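Local coordinates for protein pngf-ii (Elizabethkingia meningoseptica, PDB 4R4X) that acts as a peptide:N-glycosidase, probably hydrolysing the bond that joins N-linked glycans to their carrier proteins, at residues 294-299 with 386-391; 64-69 with 177-182; 241-246 with 350-355. One frame throughout, in Å; residues are numbered along the deposited sequence.

Contact 2 comes first in the chain. It closes before contacts 1 and 3 open, and it belongs to the N-terminal domain, where helix 173-182 meets the end of strand 59-65. Its centre is about 38 Å from that of contact 1 and about 39 Å from that of contact 3. Contacts 1 and 3 lie in the PNGase F-like part, with centres about 19 Å apart, and their segments alternate along the chain. They touch, through Met391 against Tyr353 and Asn352. Both connect to the nine-stranded sheet: contact 1 by strands 297-303 and 378-384, contact 3 by strands 248-253 and 343-350. Contact 2 lies apart from both, its nearest atoms about 18 Å from contact 1.

Contact 1 (294-299 with 386-391); sequences LPFIEL and TNVMEM
Phe296 puts the outer end of its ring against Val388 and Thr386. CZ lies 3.4 Å from Val388 CG2, and this methyl comes in obliquely to the ring. The ring edge also meets backbone: CE2 is 3.6 Å from the carbonyl O of Thr386, which lies near the ring plane. The ring CG sits between the backbone N and the carbonyl carbon of Phe296 (chi1 75°), and this directs the ring at Val388 and the carbonyl of Thr386. Val388 brings CG2 to it by holding that methyl beside its own backbone N.

Beside the ring is a polar contact. The hydroxyl OG1 of Thr386 donates a hydrogen bond to Glu298 OE2, 2.9 Å away. It reaches the oxygen from above the carboxylate, 39° out of its plane. Thr386 CB is also close, 3.4 Å from Glu298 OE2. The other oxygen, Glu298 OE1, forms a salt bridge with Arg301 and a hydrogen bond with Ser531, so both ends of the carboxylate are held.

The shape of 386-391 presents these groups. Asn387 is the centre of an inverse gamma turn, closed by a weak bond from Val388 N to Thr386 O. A type I beta turn runs from Asn387 to Glu390, with Glu390 N bonded to Asn387 O at 2.9 Å. Val388 can then face Phe296 while Thr386 faces Glu298, and Asn387 points away.

The contact is buried where the loop after strand 378-384 folds back to the start of strand 297-303. The amide of Asn384 bonds to both Phe296 O and Thr386 N. Phe252 of strand 248-253 packs edge-to-face with Phe296, and Tyr262 of helix 262-268 meets the same ring at about 50°.

Contact 2 (64-69 with 177-182); sequences AFLNNN and KDMIWK
Ala64 and Leu66 meet Ile180 through aliphatic groups alone, and the flat groups nearby face elsewhere. The Phe65 ring stacks on Phe48. The Trp181 ring has Asp178 OD1 in plane at its edge and meets the ring of Phe185 at about 55°.

Ile180 carries the contact. Its CG1 is 3.6 Å from Ala64 CB and 4.2 Å from Leu66 CD2. The extended chi2 (172°) carries CD1 on along the alanine, to 3.7 Å from Ala64 CB. Leu66 stands at about a right angle to the isoleucine. Its CD2 also reaches the helix backbone, 4.0 Å from Ile180 CA, while CD1 turns to the tip of selenomethionine Met179. That last contact is less certain, because Met179 has two conformers.

The helix has its own polar tie one turn long. Lys182 NZ forms a salt bridge with Asp178 OD2 at 2.7 Å; the oxygen takes it on its syn lone pair.

Ile180 also touches Pro47 and Glu49, and Met179 rests on Glu70 and Val72. Helix 173-182 therefore packs across neighbouring antiparallel strands 48-54, 59-65 and 70-76. A helix laid on a curved antiparallel sheet is consistent with the LolA/LolB-like fold to which this N-terminal domain is related.

Contact 3 (241-246 with 350-355); sequences NGDAYD and IGNYDK
Asp243 CB and Asp354 CB pack closely, 3.7 Å apart, with the two carboxylates nearly parallel (9° between planes). Their like charges are near but not touching: Asp243 OD1 is 4.9 Å from Asp354 OD1. Asp354 OD2 lies over the peptide after Gly242, 3.4 Å from Gly242 C; the glycine, with no side chain, lets it come this near. The same OD2 accepts from the backbone N of Gly356 and Gly357. Asp243 has CG anti to the backbone N (chi1 -174°), which presses OD2 on Asn352 CB at 3.2 Å; Arg247 and His358 hold this oxygen. These donors probably offset the like charges.

Each segment contains an Asx turn. Tyr245 N donates to Asp243 OD1 at 3.2 Å, from well above the carboxylate plane, and Asp354 N to Asn352 OD1 at 3.0 Å. Asn352 ND2 also donates to Ile350 O. These neighbouring loops each cross from one sheet of the PNGase F-like sandwich to the other: one from strand 231-240 to 248-253, the other from 343-350 to 358-367.

The outer side is looser. Tyr245 is exposed and its ring makes no contact with 350-355. Lys355 points away, and the exposed Tyr353 leads off to Phe198 and Met391.

Contact 1 (294-299 with 386-391)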
loop_
_atom_site.group_PDB
_atom_site.type_symbol
_atom_site.label_atom_id
_atom_site.label_comp_id
_atom_site.label_asym_id
_atom_site.label_seq_id
_atom_site.Cartn_x
_atom_site.Cartn_y
_atom_site.Cartn_z
ATOM N N LEU A 294 11.763 22.025 -11.730
ATOM C CA LEU A 294 10.556 21.466 -11.134
ATOM C C LEU A 294 10.733 21.282 -9.622
ATOM O O LEU A 294 11.791 20.833 -9.166
ATOM C CB LEU A 294 10.243 20.106 -11.731
ATOM C CG LEU A 294 9.889 20.110 -13.207
ATOM C CD1 LEU A 294 9.759 18.678 -13.674
ATOM C CD2 LEU A 294 8.647 20.928 -13.516
ATOM N N PRO A 295 9.691 21.612 -8.843
ATOM C CA PRO A 295 9.737 21.393 -7.399
ATOM C C PRO A 295 9.526 19.916 -7.094
ATOM O O PRO A 295 9.074 19.183 -7.965
ATOM C CB PRO A 295 8.569 22.249 -6.878
ATOM C CG PRO A 295 7.608 22.321 -8.017
ATOM C CD PRO A 295 8.412 22.206 -9.278
ATOM N N PHE A 296 9.847 19.459 -5.883
ATOM C CA PHE A 296 9.640 18.048 -5.577
ATOM C C PHE A 296 8.142 17.710 -5.423
ATOM O O PHE A 296 7.296 18.609 -5.257
ATOM C CB PHE A 296 10.477 17.586 -4.374
ATOM C CG PHE A 296 9.982 18.043 -3.040
ATOM C CD1 PHE A 296 9.089 17.263 -2.313
ATOM C CD2 PHE A 296 10.431 19.232 -2.477
ATOM C CE1 PHE A 296 8.641 17.669 -1.067
ATOM C CE2 PHE A 296 10.003 19.641 -1.219
ATOM C CZ PHE A 296 9.104 18.853 -0.506
ATOM N N ILE A 297 7.837 16.419 -5.544
ATOM C CA ILE A 297 6.480 15.895 -5.375
ATOM C C ILE A 297 6.393 15.165 -4.044
ATOM O O ILE A 297 7.220 14.256 -3.754
ATOM C CB ILE A 297 6.122 14.970 -6.530
ATOM C CG1 ILE A 297 5.952 15.825 -7.795
ATOM C CG2 ILE A 297 4.849 14.136 -6.286
ATOM C CD1 ILE A 297 5.737 15.009 -9.024
ATOM N N GLU A 298 5.382 15.542 -3.263
ATOM C CA GLU A 298 5.032 14.831 -2.019
ATOM C C GLU A 298 4.194 13.597 -2.320
ATOM O O GLU A 298 3.028 13.714 -2.745
ATOM C CB GLU A 298 4.216 15.737 -1.092
ATOM C CG GLU A 298 4.900 17.005 -0.742
ATOM C CD GLU A 298 4.078 17.906 0.154
ATOM O OE1 GLU A 298 2.879 18.128 -0.129
ATOM O OE2 GLU A 298 4.644 18.404 1.142
ATOM N N LEU A 299 4.756 12.404 -2.155
ATOM C CA LEU A 299 3.919 11.194 -2.258
ATOM C C LEU A 299 2.895 11.146 -1.124
ATOM O O LEU A 299 1.747 10.787 -1.350
ATOM C CB LEU A 299 4.754 9.913 -2.210
ATOM C CG LEU A 299 5.811 9.703 -3.289
ATOM C CD1 LEU A 299 6.331 8.260 -3.197
ATOM C CD2 LEU A 299 5.220 9.973 -4.683
ATOM N N THR A 386 6.519 23.348 0.926
ATOM C CA THR A 386 6.982 22.607 2.093
ATOM C C THR A 386 8.515 22.594 2.180
ATOM O O THR A 386 9.191 22.080 1.276
ATOM C CB THR A 386 6.457 21.162 2.073
ATOM O OG1 THR A 386 5.023 21.153 1.958
ATOM C CG2 THR A 386 6.874 20.411 3.353
ATOM N N ASN A 387 9.069 23.106 3.273
ATOM C CA ASN A 387 10.527 23.209 3.350
ATOM C C ASN A 387 11.173 21.973 3.988
ATOM O O ASN A 387 11.573 21.935 5.179
ATOM C CB ASN A 387 10.986 24.537 3.946
ATOM C CG ASN A 387 10.520 24.745 5.366
ATOM O OD1 ASN A 387 9.416 24.330 5.747
ATOM N ND2 ASN A 387 11.364 25.389 6.165
ATOM N N VAL A 388 11.253 20.945 3.153
ATOM C CA VAL A 388 11.921 19.708 3.492
ATOM C C VAL A 388 13.365 20.007 3.832
ATOM O O VAL A 388 13.955 19.299 4.654
ATOM C CB VAL A 388 11.779 18.691 2.348
ATOM C CG1 VAL A 388 12.923 17.682 2.294
ATOM C CG2 VAL A 388 10.426 17.979 2.465
HETATM N N MSE A 389 13.915 21.065 3.225
HETATM C CA MSE A 389 15.276 21.515 3.540
HETATM C C MSE A 389 15.326 22.515 4.694
HETATM O O MSE A 389 16.222 23.364 4.757
HETATM C CB MSE A 389 15.911 22.057 2.240
HETATM C CG MSE A 389 16.403 20.898 1.390
HETATM SE SE MSE A 389 17.131 21.630 -0.303
HETATM C CE MSE A 389 18.842 22.235 0.436
ATOM N N GLU A 390 14.374 22.397 5.612
ATOM C CA GLU A 390 14.332 23.220 6.835
ATOM C C GLU A 390 15.674 23.266 7.576
ATOM O O GLU A 390 16.073 24.322 8.075
ATOM C CB GLU A 390 13.268 22.656 7.764
ATOM C CG GLU A 390 13.100 23.368 9.099
ATOM C CD GLU A 390 12.146 22.617 10.039
ATOM O OE1 GLU A 390 11.989 23.046 11.197
ATOM O OE2 GLU A 390 11.557 21.595 9.620
HETATM N N MSE A 391 16.346 22.144 7.671
HETATM C CA MSE A 391 17.641 22.066 8.391
HETATM C C MSE A 391 18.780 22.092 7.372
HETATM O O MSE A 391 19.852 21.534 7.594
HETATM C CB MSE A 391 17.628 20.813 9.277
HETATM C CG MSE A 391 16.729 20.986 10.509
HETATM SE SE MSE A 391 14.888 20.304 10.143
HETATM C CE MSE A 391 14.163 20.733 11.941
#

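Contact 2 (64-69 with 177-182)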
loop_
_atom_site.group_PDB
_atom_site.type_symbol
_atom_site.label_atom_id
_atom_site.label_comp_id
_atom_site.label_asym_id
_atom_site.label_seq_id
_atom_site.Cartn_x
_atom_site.Cartn_y
_atom_site.Cartn_z
ATOM N N ALA A 64 2.650 -24.558 -2.613
ATOM C CA ALA A 64 2.264 -23.358 -3.331
ATOM C C ALA A 64 3.308 -23.040 -4.394
ATOM O O ALA A 64 4.484 -22.901 -4.085
ATOM C CB ALA A 64 2.107 -22.182 -2.362
ATOM N N PHE A 65 2.852 -22.917 -5.634
ATOM C CA PHE A 65 3.719 -22.624 -6.758
ATOM C C PHE A 65 3.643 -21.111 -6.938
ATOM O O PHE A 65 2.608 -20.603 -7.289
ATOM C CB PHE A 65 3.224 -23.352 -8.009
ATOM C CG PHE A 65 3.371 -24.854 -7.938
ATOM C CD1 PHE A 65 2.732 -25.593 -6.950
ATOM C CD2 PHE A 65 4.141 -25.529 -8.879
ATOM C CE1 PHE A 65 2.869 -26.978 -6.888
ATOM C CE2 PHE A 65 4.279 -26.915 -8.820
ATOM C CZ PHE A 65 3.640 -27.636 -7.819
ATOM N N LEU A 66 4.723 -20.413 -6.644
ATOM C CA LEU A 66 4.663 -18.947 -6.520
ATOM C C LEU A 66 5.030 -18.271 -7.804
ATOM O O LEU A 66 4.484 -17.203 -8.153
ATOM C CB LEU A 66 5.597 -18.474 -5.416
ATOM C CG LEU A 66 5.314 -19.092 -4.048
ATOM C CD1 LEU A 66 6.242 -18.463 -3.037
ATOM C CD2 LEU A 66 3.863 -18.897 -3.655
ATOM N N ASN A 67 5.978 -18.878 -8.498
ATOM C CA ASN A 67 6.414 -18.367 -9.793
ATOM C C ASN A 67 7.052 -19.545 -10.523
ATOM O O ASN A 67 6.954 -20.678 -10.040
ATOM C CB ASN A 67 7.334 -17.148 -9.605
ATOM C CG ASN A 67 8.495 -17.421 -8.657
ATOM O OD1 ASN A 67 8.607 -16.844 -7.581
ATOM N ND2 ASN A 67 9.385 -18.264 -9.081
ATOM N N ASN A 68 7.684 -19.308 -11.667
ATOM C CA ASN A 68 8.188 -20.407 -12.492
ATOM C C ASN A 68 9.263 -21.254 -11.827
ATOM O O ASN A 68 9.500 -22.395 -12.240
ATOM C CB ASN A 68 8.735 -19.883 -13.822
ATOM C CG ASN A 68 7.660 -19.288 -14.690
ATOM O OD1 ASN A 68 7.095 -19.971 -15.543
ATOM N ND2 ASN A 68 7.346 -18.012 -14.462
ATOM N N ASN A 69 9.904 -20.707 -10.804
ATOM C CA ASN A 69 11.005 -21.378 -10.152
ATOM C C ASN A 69 10.745 -21.772 -8.687
ATOM O O ASN A 69 11.382 -22.697 -8.186
ATOM C CB ASN A 69 12.245 -20.488 -10.245
ATOM C CG ASN A 69 12.445 -19.904 -11.650
ATOM O OD1 ASN A 69 12.571 -20.640 -12.630
ATOM N ND2 ASN A 69 12.458 -18.574 -11.747
ATOM N N LYS A 177 1.407 -18.863 4.023
ATOM C CA LYS A 177 0.299 -18.028 3.547
ATOM C C LYS A 177 0.789 -16.646 3.155
ATOM O O LYS A 177 0.333 -16.072 2.157
ATOM C CB LYS A 177 -0.785 -17.890 4.623
ATOM C CG LYS A 177 -1.502 -19.188 4.978
ATOM C CD LYS A 177 -2.387 -19.664 3.852
ATOM C CE LYS A 177 -3.255 -20.829 4.295
ATOM N NZ LYS A 177 -4.271 -21.077 3.259
ATOM N N ASP A 178 1.701 -16.115 3.961
ATOM C CA ASP A 178 2.278 -14.786 3.732
ATOM C C ASP A 178 2.991 -14.721 2.392
ATOM O O ASP A 178 2.857 -13.741 1.645
ATOM C CB ASP A 178 3.261 -14.439 4.861
ATOM C CG ASP A 178 3.770 -13.003 4.782
ATOM O OD1 ASP A 178 2.967 -12.054 4.967
ATOM O OD2 ASP A 178 4.994 -12.819 4.571
HETATM N N MSE A 179 3.735 -15.779 2.074
HETATM C CA MSE A 179 4.483 -15.820 0.813
HETATM C C MSE A 179 3.548 -15.932 -0.366
HETATM O O MSE A 179 3.781 -15.299 -1.410
HETATM C CB MSE A 179 5.529 -16.929 0.833
HETATM C CG MSE A 179 6.618 -16.505 1.820
HETATM SE SE MSE A 179 8.002 -17.891 1.947
HETATM C CE MSE A 179 8.835 -17.615 0.180
ATOM N N ILE A 180 2.472 -16.697 -0.228
ATOM C CA ILE A 180 1.437 -16.728 -1.274
ATOM C C ILE A 180 0.876 -15.310 -1.494
ATOM O O ILE A 180 0.783 -14.827 -2.648
ATOM C CB ILE A 180 0.269 -17.678 -0.924
ATOM C CG1 ILE A 180 0.720 -19.140 -0.940
ATOM C CG2 ILE A 180 -0.900 -17.512 -1.911
ATOM C CD1 ILE A 180 -0.326 -20.097 -0.414
ATOM N N TRP A 181 0.511 -14.639 -0.397
ATOM C CA TRP A 181 -0.029 -13.268 -0.466
ATOM C C TRP A 181 0.918 -12.312 -1.182
ATOM O O TRP A 181 0.520 -11.635 -2.161
ATOM C CB TRP A 181 -0.393 -12.749 0.924
ATOM C CG TRP A 181 -0.695 -11.285 0.984
ATOM C CD1 TRP A 181 -1.637 -10.600 0.262
ATOM C CD2 TRP A 181 -0.042 -10.320 1.805
ATOM N NE1 TRP A 181 -1.630 -9.262 0.608
ATOM C CE2 TRP A 181 -0.646 -9.061 1.543
ATOM C CE3 TRP A 181 0.977 -10.393 2.751
ATOM C CZ2 TRP A 181 -0.253 -7.903 2.186
ATOM C CZ3 TRP A 181 1.382 -9.253 3.382
ATOM C CH2 TRP A 181 0.769 -8.003 3.097
ATOM N N LYS A 182 2.180 -12.307 -0.763
ATOM C CA LYS A 182 3.170 -11.394 -1.340
ATOM C C LYS A 182 3.479 -11.691 -2.812
ATOM O O LYS A 182 3.913 -10.803 -3.537
ATOM C CB LYS A 182 4.460 -11.373 -0.512
ATOM C CG LYS A 182 4.310 -10.539 0.744
ATOM C CD LYS A 182 5.411 -10.770 1.746
ATOM C CE LYS A 182 5.182 -9.933 3.005
ATOM N NZ LYS A 182 6.086 -10.418 4.082
#

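Contact 3 (241-246 with 350-355)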
loop_
_atom_site.group_PDB
_atom_site.type_symbol
_atom_site.label_atom_id
_atom_site.label_comp_id
_atom_site.label_asym_id
_atom_site.label_seq_id
_atom_site.Cartn_x
_atom_site.Cartn_y
_atom_site.Cartn_z
ATOM N N ASN A 241 12.678 7.384 18.359
ATOM C CA ASN A 241 13.889 6.906 19.021
ATOM C C ASN A 241 14.438 7.948 19.983
ATOM O O ASN A 241 15.651 7.986 20.237
ATOM C CB ASN A 241 14.992 6.597 17.989
ATOM C CG ASN A 241 14.820 5.254 17.312
ATOM O OD1 ASN A 241 13.868 4.510 17.547
ATOM N ND2 ASN A 241 15.760 4.933 16.457
ATOM N N GLY A 242 13.577 8.826 20.488
ATOM C CA GLY A 242 14.021 9.869 21.387
ATOM C C GLY A 242 13.268 11.169 21.271
ATOM O O GLY A 242 13.067 11.850 22.267
ATOM N N ASP A 243 12.853 11.531 20.060
ATOM C CA ASP A 243 12.168 12.795 19.843
ATOM C C ASP A 243 10.765 12.712 20.454
ATOM O O ASP A 243 10.046 11.760 20.199
ATOM C CB ASP A 243 12.104 13.077 18.334
ATOM C CG ASP A 243 11.526 14.449 17.991
ATOM O OD1 ASP A 243 11.298 15.274 18.895
ATOM O OD2 ASP A 243 11.291 14.702 16.781
ATOM N N ALA A 244 10.378 13.707 21.240
ATOM C CA ALA A 244 9.070 13.735 21.892
ATOM C C ALA A 244 7.956 14.385 21.056
ATOM O O ALA A 244 6.788 14.268 21.410
ATOM C CB ALA A 244 9.175 14.469 23.219
ATOM N N TYR A 245 8.311 15.074 19.975
ATOM C CA TYR A 245 7.393 16.018 19.338
ATOM C C TYR A 245 6.662 15.523 18.103
ATOM O O TYR A 245 7.013 14.503 17.517
ATOM C CB TYR A 245 8.135 17.326 19.044
ATOM C CG TYR A 245 8.591 18.017 20.302
ATOM C CD1 TYR A 245 7.713 18.788 21.046
ATOM C CD2 TYR A 245 9.896 17.881 20.762
ATOM C CE1 TYR A 245 8.120 19.423 22.210
ATOM C CE2 TYR A 245 10.320 18.507 21.926
ATOM C CZ TYR A 245 9.426 19.275 22.646
ATOM O OH TYR A 245 9.839 19.905 23.789
ATOM N N ASP A 246 5.613 16.270 17.748
ATOM C CA ASP A 246 4.757 15.979 16.593
ATOM C C ASP A 246 5.311 16.682 15.340
ATOM O O ASP A 246 5.042 17.873 15.079
ATOM C CB ASP A 246 3.288 16.355 16.848
ATOM C CG ASP A 246 3.077 17.825 17.213
ATOM O OD1 ASP A 246 3.964 18.447 17.836
ATOM O OD2 ASP A 246 1.981 18.369 16.874
ATOM N N ILE A 350 11.726 13.906 8.147
ATOM C CA ILE A 350 11.044 14.272 9.393
ATOM C C ILE A 350 11.851 15.409 10.034
ATOM O O ILE A 350 12.980 15.209 10.492
ATOM C CB ILE A 350 10.902 13.087 10.372
ATOM C CG1 ILE A 350 10.113 11.940 9.725
ATOM C CG2 ILE A 350 10.194 13.571 11.641
ATOM C CD1 ILE A 350 10.095 10.652 10.524
ATOM N N GLY A 351 11.278 16.609 10.040
ATOM C CA GLY A 351 11.942 17.760 10.598
ATOM C C GLY A 351 12.012 17.620 12.105
ATOM O O GLY A 351 10.985 17.660 12.766
ATOM N N ASN A 352 13.218 17.478 12.647
ATOM C CA ASN A 352 13.415 17.370 14.068
ATOM C C ASN A 352 14.807 17.870 14.458
ATOM O O ASN A 352 15.676 18.053 13.603
ATOM C CB ASN A 352 13.241 15.913 14.525
ATOM C CG ASN A 352 14.410 15.019 14.119
ATOM O OD1 ASN A 352 15.351 14.792 14.907
ATOM N ND2 ASN A 352 14.372 14.517 12.898
ATOM N N TYR A 353 15.024 18.036 15.760
ATOM C CA TYR A 353 16.314 18.536 16.285
ATOM C C TYR A 353 16.852 17.552 17.311
ATOM O O TYR A 353 17.667 17.917 18.151
ATOM C CB TYR A 353 16.167 19.946 16.909
ATOM C CG TYR A 353 16.088 21.067 15.882
ATOM C CD1 TYR A 353 17.238 21.517 15.223
ATOM C CD2 TYR A 353 14.856 21.660 15.539
ATOM C CE1 TYR A 353 17.176 22.532 14.272
ATOM C CE2 TYR A 353 14.784 22.677 14.588
ATOM C CZ TYR A 353 15.945 23.115 13.961
ATOM O OH TYR A 353 15.906 24.127 13.005
ATOM N N ASP A 354 16.433 16.295 17.223
ATOM C CA ASP A 354 16.776 15.307 18.237
ATOM C C ASP A 354 17.866 14.328 17.800
ATOM O O ASP A 354 17.778 13.725 16.721
ATOM C CB ASP A 354 15.534 14.492 18.632
ATOM C CG ASP A 354 15.742 13.747 19.924
ATOM O OD1 ASP A 354 15.651 14.418 20.972
ATOM O OD2 ASP A 354 16.050 12.538 19.907
ATOM N N LYS A 355 18.856 14.106 18.665
ATOM C CA LYS A 355 19.934 13.172 18.346
ATOM C C LYS A 355 19.450 11.731 18.165
ATOM O O LYS A 355 20.035 10.952 17.397
ATOM C CB LYS A 355 21.004 13.203 19.448
ATOM C CG LYS A 355 22.249 12.386 19.120
ATOM C CD LYS A 355 23.329 12.475 20.202
ATOM C CE LYS A 355 23.816 13.905 20.467
ATOM N NZ LYS A 355 24.301 14.616 19.240
#